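Local coordinates for 3-oxoacyl-(Acyl-carrier protein) synthase (Burkholderia xenovorans, PDB 4EFI) that probably acts as a 3-oxoacyl-[acyl-carrier-protein] synthase, catalysing the condensation step that lengthens a growing fatty acyl chain, at residues Ala17-Val22 with Thr180-Ser185; Asn55-Ala60 with Thr169-Gly174; Phe193-Asp198 with Ser335-Ala340; Val207-Phe212 with Lys226-Leu231. All coordinates share one frame; numbering follows the deposited sequence. Where two conformers were deposited one is given.

Interaction 1: residues Ala17-Val22 with Thr180-Ser185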
loop_
_atom_site.group_PDB
_atom_site.type_symbol
_atom_site.label_atom_id
_atom_site.label_comp_id
_atom_site.label_asym_id
_atom_site.label_seq_id
_atom_site.Cartn_x
_atom_site.Cartn_y
_atom_site.Cartn_z
ATOM N N ALA A 17 -11.167 2.416 17.892
ATOM C CA ALA A 17 -10.201 1.457 17.367
ATOM C C ALA A 17 -8.860 2.122 17.163
ATOM O O ALA A 17 -8.809 3.313 16.852
ATOM C CB ALA A 17 -10.683 0.891 16.035
ATOM N N ARG A 18 -7.780 1.366 17.316
ATOM C CA ARG A 18 -6.437 1.900 17.152
ATOM C C ARG A 18 -5.546 0.890 16.458
ATOM O O ARG A 18 -5.771 -0.328 16.528
ATOM C CB ARG A 18 -5.818 2.264 18.511
ATOM C CG ARG A 18 -5.662 1.097 19.470
ATOM C CD ARG A 18 -5.119 1.510 20.846
ATOM N NE ARG A 18 -3.680 1.768 20.835
ATOM C CZ ARG A 18 -2.746 0.824 20.916
ATOM N NH1 ARG A 18 -1.464 1.157 20.889
ATOM N NH2 ARG A 18 -3.094 -0.451 21.016
ATOM N N ILE A 19 -4.531 1.399 15.776
ATOM C CA ILE A 19 -3.465 0.567 15.277
ATOM C C ILE A 19 -2.647 0.091 16.479
ATOM O O ILE A 19 -2.193 0.898 17.303
ATOM C CB ILE A 19 -2.572 1.320 14.281
ATOM C CG1 ILE A 19 -3.384 1.699 13.046
ATOM C CG2 ILE A 19 -1.375 0.469 13.905
ATOM C CD1 ILE A 19 -2.647 2.603 12.062
ATOM N N ALA A 20 -2.451 -1.223 16.571
ATOM C CA ALA A 20 -1.722 -1.832 17.676
ATOM C C ALA A 20 -0.302 -2.281 17.308
ATOM O O ALA A 20 0.508 -2.533 18.201
ATOM C CB ALA A 20 -2.517 -3.027 18.199
ATOM N N GLY A 21 0.008 -2.409 16.024
ATOM C CA GLY A 21 1.322 -2.864 15.585
ATOM C C GLY A 21 1.341 -3.012 14.084
ATOM O O GLY A 21 0.264 -3.177 13.478
ATOM N N VAL A 22 2.523 -2.953 13.481
ATOM C CA VAL A 22 2.673 -3.122 12.031
ATOM C C VAL A 22 4.004 -3.841 11.766
ATOM O O VAL A 22 5.040 -3.450 12.303
ATOM C CB VAL A 22 2.734 -1.771 11.279
ATOM C CG1 VAL A 22 2.746 -1.998 9.760
ATOM C CG2 VAL A 22 1.608 -0.837 11.668
ATOM N N THR A 180 -0.953 -5.479 9.661
ATOM C CA THR A 180 -1.300 -4.432 10.617
ATOM C C THR A 180 -2.343 -4.979 11.570
ATOM O O THR A 180 -3.322 -5.615 11.138
ATOM C CB THR A 180 -1.887 -3.194 9.894
ATOM O OG1 THR A 180 -0.896 -2.641 9.021
ATOM C CG2 THR A 180 -2.324 -2.103 10.889
ATOM N N ALA A 181 -2.138 -4.761 12.865
ATOM C CA ALA A 181 -3.081 -5.181 13.908
ATOM C C ALA A 181 -3.905 -3.985 14.314
ATOM O O ALA A 181 -3.359 -2.916 14.575
ATOM C CB ALA A 181 -2.325 -5.690 15.132
ATOM N N LEU A 182 -5.213 -4.183 14.402
ATOM C CA LEU A 182 -6.136 -3.191 14.927
ATOM C C LEU A 182 -6.824 -3.761 16.152
ATOM O O LEU A 182 -7.152 -4.934 16.186
ATOM C CB LEU A 182 -7.222 -2.830 13.912
ATOM C CG LEU A 182 -6.779 -2.385 12.542
ATOM C CD1 LEU A 182 -8.026 -2.111 11.713
ATOM C CD2 LEU A 182 -5.896 -1.138 12.607
ATOM N N GLU A 183 -7.081 -2.918 17.147
ATOM C CA GLU A 183 -7.751 -3.350 18.377
ATOM C C GLU A 183 -8.714 -2.287 18.898
ATOM O O GLU A 183 -8.498 -1.090 18.734
ATOM C CB GLU A 183 -6.733 -3.688 19.487
ATOM C CG GLU A 183 -7.346 -4.437 20.681
ATOM C CD GLU A 183 -6.334 -4.962 21.684
ATOM O OE1 GLU A 183 -5.307 -4.292 21.899
ATOM O OE2 GLU A 183 -6.600 -6.041 22.259
ATOM N N THR A 184 -9.781 -2.739 19.535
ATOM C CA THR A 184 -10.665 -1.871 20.279
ATOM C C THR A 184 -9.835 -0.984 21.233
ATOM O O THR A 184 -8.861 -1.441 21.852
ATOM C CB THR A 184 -11.754 -2.740 20.997
ATOM O OG1 THR A 184 -12.636 -1.915 21.763
ATOM C CG2 THR A 184 -11.133 -3.788 21.875
ATOM N N SER A 185 -10.211 0.297 21.318
ATOM C CA SER A 185 -9.561 1.298 22.160
ATOM C C SER A 185 -10.626 2.095 22.894
ATOM O O SER A 185 -11.724 2.286 22.377
ATOM C CB SER A 185 -8.712 2.219 21.301
ATOM O OG SER A 185 -9.518 2.966 20.421
#

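Interaction 2: residues Asn55-Ala60 with Thr169-Gly174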
loop_
_atom_site.group_PDB
_atom_site.type_symbol
_atom_site.label_atom_id
_atom_site.label_comp_id
_atom_site.label_asym_id
_atom_site.label_seq_id
_atom_site.Cartn_x
_atom_site.Cartn_y
_atom_site.Cartn_z
ATOM N N ASN A 55 17.146 2.864 -6.101
ATOM C CA ASN A 55 18.510 2.309 -6.179
ATOM C C ASN A 55 18.507 0.784 -6.116
ATOM O O ASN A 55 19.313 0.108 -6.759
ATOM C CB ASN A 55 19.380 2.838 -5.035
ATOM C CG ASN A 55 19.538 4.355 -5.060
ATOM O OD1 ASN A 55 20.018 4.912 -6.037
ATOM N ND2 ASN A 55 19.104 5.018 -3.990
ATOM N N ARG A 56 17.614 0.268 -5.293
ATOM C CA ARG A 56 17.464 -1.160 -5.027
ATOM C C ARG A 56 15.990 -1.464 -4.858
ATOM O O ARG A 56 15.212 -0.579 -4.527
ATOM C CB ARG A 56 18.204 -1.517 -3.718
ATOM C CG ARG A 56 19.708 -1.647 -3.859
ATOM C CD ARG A 56 20.467 -1.587 -2.514
ATOM N NE ARG A 56 20.403 -0.252 -1.949
ATOM C CZ ARG A 56 21.145 0.776 -2.353
ATOM N NH1 ARG A 56 22.043 0.629 -3.318
ATOM N NH2 ARG A 56 20.989 1.955 -1.779
ATOM N N ARG A 57 15.615 -2.724 -5.034
ATOM C CA ARG A 57 14.283 -3.201 -4.695
ATOM C C ARG A 57 14.357 -4.694 -4.385
ATOM O O ARG A 57 15.365 -5.344 -4.682
ATOM C CB ARG A 57 13.268 -2.911 -5.819
ATOM C CG ARG A 57 13.285 -3.848 -7.009
ATOM C CD ARG A 57 14.460 -3.618 -7.914
ATOM N NE ARG A 57 14.359 -2.394 -8.716
ATOM C CZ ARG A 57 15.367 -1.598 -9.043
ATOM N NH1 ARG A 57 15.158 -0.556 -9.837
ATOM N NH2 ARG A 57 16.594 -1.829 -8.596
ATOM N N ARG A 58 13.325 -5.217 -3.739
ATOM C CA ARG A 58 13.267 -6.651 -3.444
ATOM C C ARG A 58 12.284 -7.360 -4.348
ATOM O O ARG A 58 11.171 -6.855 -4.551
ATOM C CB ARG A 58 12.854 -6.877 -1.991
ATOM C CG ARG A 58 13.677 -6.115 -0.977
ATOM C CD ARG A 58 15.146 -6.460 -1.057
ATOM N NE ARG A 58 15.927 -5.863 0.042
ATOM C CZ ARG A 58 16.191 -6.442 1.217
ATOM N NH1 ARG A 58 15.768 -7.660 1.489
ATOM N NH2 ARG A 58 16.901 -5.791 2.135
ATOM N N TRP A 59 12.675 -8.496 -4.913
ATOM C CA TRP A 59 11.801 -9.271 -5.785
ATOM C C TRP A 59 11.571 -10.673 -5.235
ATOM O O TRP A 59 12.516 -11.396 -4.924
ATOM C CB TRP A 59 12.368 -9.389 -7.190
ATOM C CG TRP A 59 12.180 -8.187 -8.078
ATOM C CD1 TRP A 59 11.491 -7.036 -7.792
ATOM C CD2 TRP A 59 12.679 -8.050 -9.403
ATOM N NE1 TRP A 59 11.546 -6.194 -8.891
ATOM C CE2 TRP A 59 12.263 -6.798 -9.882
ATOM C CE3 TRP A 59 13.428 -8.881 -10.234
ATOM C CZ2 TRP A 59 12.585 -6.344 -11.164
ATOM C CZ3 TRP A 59 13.752 -8.432 -11.516
ATOM C CH2 TRP A 59 13.324 -7.173 -11.960
ATOM N N ALA A 60 10.302 -11.050 -5.136
ATOM C CA ALA A 60 9.900 -12.383 -4.706
ATOM C C ALA A 60 10.333 -13.438 -5.698
ATOM O O ALA A 60 10.246 -13.243 -6.911
ATOM C CB ALA A 60 8.387 -12.415 -4.569
ATOM N N THR A 169 8.220 0.217 -16.202
ATOM C CA THR A 169 7.670 -0.608 -15.147
ATOM C C THR A 169 8.741 -1.515 -14.536
ATOM O O THR A 169 8.722 -1.759 -13.339
ATOM C CB THR A 169 6.429 -1.431 -15.614
ATOM O OG1 THR A 169 6.754 -2.275 -16.727
ATOM C CG2 THR A 169 5.287 -0.499 -15.999
ATOM N N SER A 170 9.675 -1.992 -15.362
ATOM C CA SER A 170 10.716 -2.905 -14.877
ATOM C C SER A 170 11.581 -2.295 -13.797
ATOM O O SER A 170 11.975 -2.974 -12.846
ATOM C CB SER A 170 11.617 -3.352 -16.024
ATOM O OG SER A 170 10.974 -4.324 -16.815
ATOM N N LEU A 171 11.912 -1.016 -13.930
ATOM C CA LEU A 171 12.796 -0.366 -12.978
ATOM C C LEU A 171 12.068 0.150 -11.738
ATOM O O LEU A 171 12.702 0.523 -10.751
ATOM C CB LEU A 171 13.480 0.822 -13.671
ATOM C CG LEU A 171 14.542 0.531 -14.734
ATOM C CD1 LEU A 171 14.930 1.817 -15.435
ATOM C CD2 LEU A 171 15.779 -0.101 -14.137
ATOM N N LEU A 172 10.744 0.182 -11.781
ATOM C CA LEU A 172 9.955 0.863 -10.775
ATOM C C LEU A 172 9.507 0.020 -9.588
ATOM O O LEU A 172 9.576 0.450 -8.448
ATOM C CB LEU A 172 8.719 1.460 -11.448
ATOM C CG LEU A 172 7.769 2.214 -10.525
ATOM C CD1 LEU A 172 8.433 3.375 -9.842
ATOM C CD2 LEU A 172 6.575 2.694 -11.344
ATOM N N PHE A 173 9.035 -1.187 -9.860
ATOM C CA PHE A 173 8.308 -1.954 -8.847
ATOM C C PHE A 173 9.162 -2.925 -8.047
ATOM O O PHE A 173 10.028 -3.637 -8.588
ATOM C CB PHE A 173 7.136 -2.710 -9.482
ATOM C CG PHE A 173 6.043 -1.807 -9.979
ATOM C CD1 PHE A 173 5.180 -1.193 -9.087
ATOM C CD2 PHE A 173 5.890 -1.548 -11.331
ATOM C CE1 PHE A 173 4.160 -0.343 -9.556
ATOM C CE2 PHE A 173 4.893 -0.706 -11.789
ATOM C CZ PHE A 173 4.043 -0.107 -10.909
ATOM N N GLY A 174 8.868 -2.973 -6.757
ATOM C CA GLY A 174 9.412 -3.958 -5.845
ATOM C C GLY A 174 8.270 -4.670 -5.139
ATOM O O GLY A 174 7.101 -4.295 -5.298
HETATM O O HOH W 1 12.114 -2.678 -10.140
#

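Interaction 3: residues Phe193-Asp198 with Ser335-Ala340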
loop_
_atom_site.group_PDB
_atom_site.type_symbol
_atom_site.label_atom_id
_atom_site.label_comp_id
_atom_site.label_asym_id
_atom_site.label_seq_id
_atom_site.Cartn_x
_atom_site.Cartn_y
_atom_site.Cartn_z
ATOM N N PHE A 193 -11.233 9.635 7.310
ATOM C CA PHE A 193 -10.882 9.010 6.045
ATOM C C PHE A 193 -11.670 9.664 4.925
ATOM O O PHE A 193 -12.791 10.134 5.132
ATOM C CB PHE A 193 -11.243 7.531 6.044
ATOM C CG PHE A 193 -10.680 6.761 7.195
ATOM C CD1 PHE A 193 -11.380 6.654 8.389
ATOM C CD2 PHE A 193 -9.458 6.111 7.095
ATOM C CE1 PHE A 193 -10.855 5.922 9.452
ATOM C CE2 PHE A 193 -8.955 5.374 8.148
ATOM C CZ PHE A 193 -9.643 5.293 9.330
ATOM N N ILE A 194 -11.067 9.689 3.739
ATOM C CA ILE A 194 -11.758 10.088 2.506
ATOM C C ILE A 194 -11.464 9.032 1.462
ATOM O O ILE A 194 -10.318 8.593 1.327
ATOM C CB ILE A 194 -11.323 11.476 1.998
ATOM C CG1 ILE A 194 -11.537 12.526 3.095
ATOM C CG2 ILE A 194 -12.087 11.822 0.704
ATOM C CD1 ILE A 194 -11.237 13.961 2.660
ATOM N N ILE A 195 -12.495 8.545 0.776
ATOM C CA ILE A 195 -12.325 7.480 -0.214
ATOM C C ILE A 195 -13.048 7.843 -1.500
ATOM O O ILE A 195 -14.252 8.132 -1.467
ATOM C CB ILE A 195 -12.837 6.109 0.293
ATOM C CG1 ILE A 195 -12.158 5.705 1.605
ATOM C CG2 ILE A 195 -12.606 5.039 -0.765
ATOM C CD1 ILE A 195 -12.705 4.395 2.201
ATOM N N GLY A 196 -12.334 7.885 -2.624
ATOM C CA GLY A 196 -12.918 8.242 -3.905
ATOM C C GLY A 196 -12.584 7.258 -5.003
ATOM O O GLY A 196 -11.596 6.535 -4.907
ATOM N N ALA A 197 -13.374 7.274 -6.068
ATOM C CA ALA A 197 -13.243 6.319 -7.173
ATOM C C ALA A 197 -13.574 7.010 -8.482
ATOM O O ALA A 197 -14.474 7.850 -8.537
ATOM C CB ALA A 197 -14.197 5.153 -6.981
ATOM N N ASP A 198 -12.831 6.686 -9.540
ATOM C CA ASP A 198 -13.199 7.108 -10.899
ATOM C C ASP A 198 -12.800 6.016 -11.888
ATOM O O ASP A 198 -11.689 6.027 -12.449
ATOM C CB ASP A 198 -12.560 8.434 -11.279
ATOM C CG ASP A 198 -12.930 8.871 -12.672
ATOM O OD1 ASP A 198 -13.754 8.202 -13.317
ATOM O OD2 ASP A 198 -12.408 9.915 -13.117
ATOM N N SER A 335 -8.567 5.103 -8.073
ATOM C CA SER A 335 -9.003 5.110 -6.701
ATOM C C SER A 335 -8.048 5.997 -5.907
ATOM O O SER A 335 -6.848 6.046 -6.201
ATOM C CB SER A 335 -9.021 3.664 -6.191
ATOM O OG SER A 335 -9.454 3.602 -4.847
ATOM N N TRP A 336 -8.561 6.678 -4.898
ATOM C CA TRP A 336 -7.716 7.450 -3.991
ATOM C C TRP A 336 -8.324 7.421 -2.600
ATOM O O TRP A 336 -9.541 7.289 -2.444
ATOM C CB TRP A 336 -7.538 8.891 -4.483
ATOM C CG TRP A 336 -8.794 9.662 -4.653
ATOM C CD1 TRP A 336 -9.326 10.539 -3.765
ATOM C CD2 TRP A 336 -9.671 9.670 -5.790
ATOM N NE1 TRP A 336 -10.491 11.074 -4.253
ATOM C CE2 TRP A 336 -10.708 10.582 -5.514
ATOM C CE3 TRP A 336 -9.667 9.000 -7.024
ATOM C CZ2 TRP A 336 -11.769 10.806 -6.400
ATOM C CZ3 TRP A 336 -10.698 9.244 -7.913
ATOM C CH2 TRP A 336 -11.736 10.140 -7.600
ATOM N N ALA A 337 -7.491 7.529 -1.571
ATOM C CA ALA A 337 -7.993 7.394 -0.213
ATOM C C ALA A 337 -7.014 7.987 0.776
ATOM O O ALA A 337 -5.790 7.925 0.571
ATOM C CB ALA A 337 -8.283 5.941 0.124
ATOM N N SER A 338 -7.544 8.569 1.845
ATOM C CA SER A 338 -6.717 9.108 2.924
ATOM C C SER A 338 -7.140 8.591 4.282
ATOM O O SER A 338 -8.263 8.122 4.477
ATOM C CB SER A 338 -6.795 10.627 2.945
ATOM O OG SER A 338 -8.114 11.003 3.296
ATOM N N ALA A 339 -6.207 8.689 5.235
ATOM C CA ALA A 339 -6.466 8.455 6.653
ATOM C C ALA A 339 -5.709 9.511 7.430
ATOM O O ALA A 339 -4.557 9.823 7.103
ATOM C CB ALA A 339 -6.004 7.080 7.068
ATOM N N ALA A 340 -6.323 10.041 8.466
ATOM C CA ALA A 340 -5.653 10.970 9.352
ATOM C C ALA A 340 -6.018 10.566 10.755
ATOM O O ALA A 340 -7.185 10.541 11.110
ATOM C CB ALA A 340 -6.103 12.388 9.096
HETATM O O HOH W 2 -11.946 3.761 -4.458
#

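Interaction 4: residues Val207-Phe212 with Lys226-Leu231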
loop_
_atom_site.group_PDB
_atom_site.type_symbol
_atom_site.label_atom_id
_atom_site.label_comp_id
_atom_site.label_asym_id
_atom_site.label_seq_id
_atom_site.Cartn_x
_atom_site.Cartn_y
_atom_site.Cartn_z
ATOM N N VAL A 207 -4.044 -4.561 -16.211
ATOM C CA VAL A 207 -3.476 -5.773 -16.818
ATOM C C VAL A 207 -4.526 -6.273 -17.842
ATOM O O VAL A 207 -5.593 -6.752 -17.458
ATOM C CB VAL A 207 -3.178 -6.849 -15.756
ATOM C CG1 VAL A 207 -2.703 -8.128 -16.405
ATOM C CG2 VAL A 207 -2.130 -6.338 -14.782
ATOM N N PRO A 208 -4.275 -6.109 -19.135
ATOM C CA PRO A 208 -5.337 -6.385 -20.113
ATOM C C PRO A 208 -5.879 -7.814 -20.088
ATOM O O PRO A 208 -7.107 -7.996 -20.190
ATOM C CB PRO A 208 -4.660 -6.067 -21.446
ATOM C CG PRO A 208 -3.725 -4.946 -21.087
ATOM C CD PRO A 208 -3.143 -5.407 -19.771
ATOM N N SER A 209 -4.993 -8.803 -19.996
ATOM C CA SER A 209 -5.359 -10.215 -20.109
ATOM C C SER A 209 -4.942 -10.944 -18.850
ATOM O O SER A 209 -3.888 -10.650 -18.254
ATOM C CB SER A 209 -4.676 -10.861 -21.307
ATOM O OG SER A 209 -5.276 -10.439 -22.522
ATOM N N GLY A 210 -5.750 -11.924 -18.446
ATOM C CA GLY A 210 -5.452 -12.683 -17.246
ATOM C C GLY A 210 -6.670 -12.875 -16.381
ATOM O O GLY A 210 -6.650 -13.711 -15.478
ATOM N N GLY A 211 -7.701 -12.064 -16.604
ATOM C CA GLY A 211 -9.004 -12.255 -15.976
ATOM C C GLY A 211 -10.007 -12.807 -16.968
ATOM O O GLY A 211 -9.644 -13.461 -17.928
ATOM N N PHE A 212 -11.292 -12.540 -16.751
ATOM C CA PHE A 212 -12.334 -13.199 -17.517
ATOM C C PHE A 212 -12.951 -12.324 -18.597
ATOM O O PHE A 212 -13.862 -12.753 -19.287
ATOM C CB PHE A 212 -13.357 -13.826 -16.547
ATOM C CG PHE A 212 -12.775 -14.979 -15.780
ATOM C CD1 PHE A 212 -12.124 -14.802 -14.588
ATOM C CD2 PHE A 212 -12.817 -16.248 -16.321
ATOM C CE1 PHE A 212 -11.547 -15.856 -13.928
ATOM C CE2 PHE A 212 -12.240 -17.322 -15.661
ATOM C CZ PHE A 212 -11.610 -17.117 -14.460
ATOM N N LYS A 226 3.266 -4.256 -26.675
ATOM C CA LYS A 226 3.232 -4.591 -25.259
ATOM C C LYS A 226 2.615 -5.967 -25.054
ATOM O O LYS A 226 1.843 -6.439 -25.883
ATOM C CB LYS A 226 2.461 -3.526 -24.484
ATOM N N SER A 227 2.971 -6.613 -23.950
ATOM C CA SER A 227 2.444 -7.937 -23.639
ATOM C C SER A 227 1.139 -7.789 -22.862
ATOM O O SER A 227 1.118 -7.164 -21.816
ATOM C CB SER A 227 3.451 -8.749 -22.828
ATOM O OG SER A 227 2.838 -9.910 -22.290
ATOM N N PRO A 228 0.037 -8.358 -23.383
ATOM C CA PRO A 228 -1.258 -8.129 -22.727
ATOM C C PRO A 228 -1.408 -8.759 -21.338
ATOM O O PRO A 228 -2.266 -8.363 -20.577
ATOM C CB PRO A 228 -2.270 -8.714 -23.732
ATOM C CG PRO A 228 -1.503 -9.693 -24.500
ATOM C CD PRO A 228 -0.127 -9.090 -24.649
ATOM N N GLU A 229 -0.566 -9.748 -21.019
ATOM C CA GLU A 229 -0.621 -10.381 -19.710
ATOM C C GLU A 229 0.145 -9.601 -18.655
ATOM O O GLU A 229 0.176 -9.992 -17.506
ATOM C CB GLU A 229 -0.100 -11.816 -19.771
ATOM C CG GLU A 229 -1.037 -12.795 -20.481
ATOM C CD GLU A 229 -1.065 -12.616 -21.993
ATOM O OE1 GLU A 229 -0.019 -12.276 -22.587
ATOM O OE2 GLU A 229 -2.145 -12.824 -22.591
ATOM N N CYS A 230 0.741 -8.483 -19.042
ATOM C CA CYS A 230 1.524 -7.676 -18.107
ATOM C C CYS A 230 0.889 -6.323 -17.814
ATOM O O CYS A 230 -0.021 -5.858 -18.513
ATOM C CB CYS A 230 2.929 -7.471 -18.666
ATOM S SG CYS A 230 3.843 -9.024 -18.972
ATOM N N LEU A 231 1.380 -5.685 -16.774
ATOM C CA LEU A 231 0.886 -4.398 -16.351
ATOM C C LEU A 231 1.160 -3.331 -17.390
ATOM O O LEU A 231 2.283 -3.177 -17.860
ATOM C CB LEU A 231 1.565 -4.018 -15.032
ATOM C CG LEU A 231 1.168 -2.683 -14.421
ATOM C CD1 LEU A 231 -0.273 -2.703 -13.993
ATOM C CD2 LEU A 231 2.083 -2.357 -13.223
HETATM O O HOH W 3 -2.063 -11.687 -16.601
#

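Interaction 1: residues Ala17-Val22 with Thr180-Ser185
Ala17 begins an antiparallel strand pairing inside one of the two mixed core sheets of this thiolase-type fold, its CA lying 3.4 Å from Glu183 O in a CA-H...O contact. Its small CB diverges from strand 176-184 and packs on Met139 and Ile142 of helix 130-143. Arg18 and Glu183 form a hydrogen-bonded pair, with Arg18 N reaching Glu183 O at 2.9 Å and Glu183 N returning to Arg18 O. In the conformer given, Arg18 CG sits between the backbone N and carbonyl carbon (chi1 61°), where it packs 3.7 Å from Ser185 CB. Glu183 OE2 forms a salt bridge with Arg149. Ile19 faces the same helix as Leu182, its CG1 crossing obliquely to meet Leu182 CD2 at 3.8 Å, as suits branched apolar residues on a buried face. Next comes a beta bulge: Ala20 and Gly21 together stand opposite Ala181. Ala20 N donates to Ala181 O at 2.8 Å, nearly straight at 176°, while Ala181 N donates to Gly21 O. The extra residue lets Val22 recover the face of Ile19, and alanine is small enough for Ala20 CB to point across the strand gap, 4.1 Å from Ala181 CB. Val22 and Thr180 then lie side by side. Thr180 OG1, hydrogen-bonded to Tyr131, is 3.8 Å from Val22 CG1.

Interaction 2: residues Asn55-Ala60 with Thr169-Gly174
Trp59 and Arg57 meet the 169-174 segment with the edges of their flat groups. At the indole edge, NE1 donates to Phe173 O at 3.0 Å, with that oxygen only 2° out of the ring plane, and CZ2 comes near Ser170 O; the ring also meets Tyr35. At the guanidinium edge, NH1 donates to Leu171 O at 2.8 Å. Leu172 CD2 lies over one face of the Phe173 ring, toward its rim. A water joins the two donors' neighbourhoods: Arg57 NE donates to it at 2.7 Å, and it donates to Ser170 O and Phe173 O, so Phe173 O is gripped twice. In this thiolase-type fold, the small antiparallel sheet of 30-32 and 56-58 is thus tied to the chain leaving helix 167-170. Arginine suits the place because its several N-H groups serve both parts, NH1 also bonding Asn33 OD1 and NH2 Val31 O. Arg57 CG sits between N and the carbonyl carbon (chi1 79°), 3.6 Å from Phe173 O. Beside it Gly174 CA packs 4.0 Å from Arg57 CB; a glycine fits because a CB here would point toward 55-60 and crowd that atom. The Leu171 side chain packs on Val48 and Ile52 of helix 42-52.

Interaction 3: residues Phe193-Asp198 with Ser335-Ala340
Trp336 lies flat over Gly196 on neighbouring antiparallel strands of the five-stranded sheet, the second sheet of the thiolase-type fold. Gly196 CA stands 3.8 Å from the centroid of the indole five-membered ring, 22° off its normal, a CH-pi contact over the face. Further along the same face comes Ala197 N, while Asp198 CB lies at the ring edge, 3.9 Å from Trp336 CZ3. Trp336 CG sits between the backbone N and the carbonyl carbon (chi1 58°), which starts the ring on its way across the neighbouring strand. Glycine is needed opposite, since a CB on Gly196 would clash with the indole; the ring covers bare backbone instead, and its NE1 bonds Ala8 O. The pair is also joined through the main chain, Gly196 N donating to Trp336 O at 2.9 Å.

On the same face as Trp336, Ser338 is paired with Ile194. Ser338 OG touches Ile194 CB at 3.5 Å and takes a weak bond from Ile194 N; its stronger partner is Thr253 of helix 235-257, against which Ile194 also packs. The other face carries Phe193, Ile195, Ala337 and Ala339; of these Phe193, Ile195 and Ala337 meet helix 130-143. Phe193 CE2 meets Ala339 CB at 3.6 Å, the methyl being small enough to admit the ring, which also meets Trp136 edge-to-face. Ser335 OG bonds Ser129 OG and shares a water with Gly196 O; that water donates to Gly196 O at 2.8 Å.

Interaction 4: residues Val207-Phe212 with Lys226-Leu231
Val207, Pro208 and Ser209 pack against a type I beta turn, Ser227 to Cys230, in a loop-to-loop contact at the surface between strands 205-206 and 232-233. Proline is apt as the second residue of the turn, where its ring already holds the required phi, and the turn is closed by Cys230 N donating to Ser227 O. Pro228 O, on the turn, is the meeting point. Ser209 N donates to it at 2.8 Å, from 40° above the carbonyl plane, and Pro208 CD comes to 3.2 Å from the same Pro228 O. Pro208 has no N-H to offer, so it meets that oxygen with ring carbons. The two proline rings also touch, Pro208 CB being 4.2 Å from Pro228 CB. Val207 straddles the end of the turn: CG1 lies 3.6 Å from Glu229 O, and CG2 meets Leu231 CD1. The Glu229 chain bends at chi2 (73°), which carries CD back toward Ser209; Glu229 OE2 lies 3.5 Å from Ser209 CB. A water donates to both Ser209 O and Glu229 O, bridging two carbonyls that cannot bond each other. Beyond these segments, Gly210 O accepts from Arg101 NH1, while Val207 packs on Met161. Leu231 bonds Met161 through the backbone, just where the long loop that follows strand 205-206 runs into strand 232-233.

Interactions 1 and 3 lie on the two different sheets of the fold, their centres 20 Å apart, and helix 130-143 packs on both, as a central layer between sheets should. Strands 176-184 and 190-197 follow one another, carrying the chain from one sheet to the other. Interactions 2 and 4 belong to the loop-rich region on the far side of the chain's centre from interaction 1, 30 and 36 Å from it. They touch each other, Phe173 CE2 to Leu231 CD2 at 3.6 Å. Along the chain, interaction 2 falls between the two strands of interaction 1, and interaction 4 between those of interaction 3, so each sheet pairing closes a long excursion.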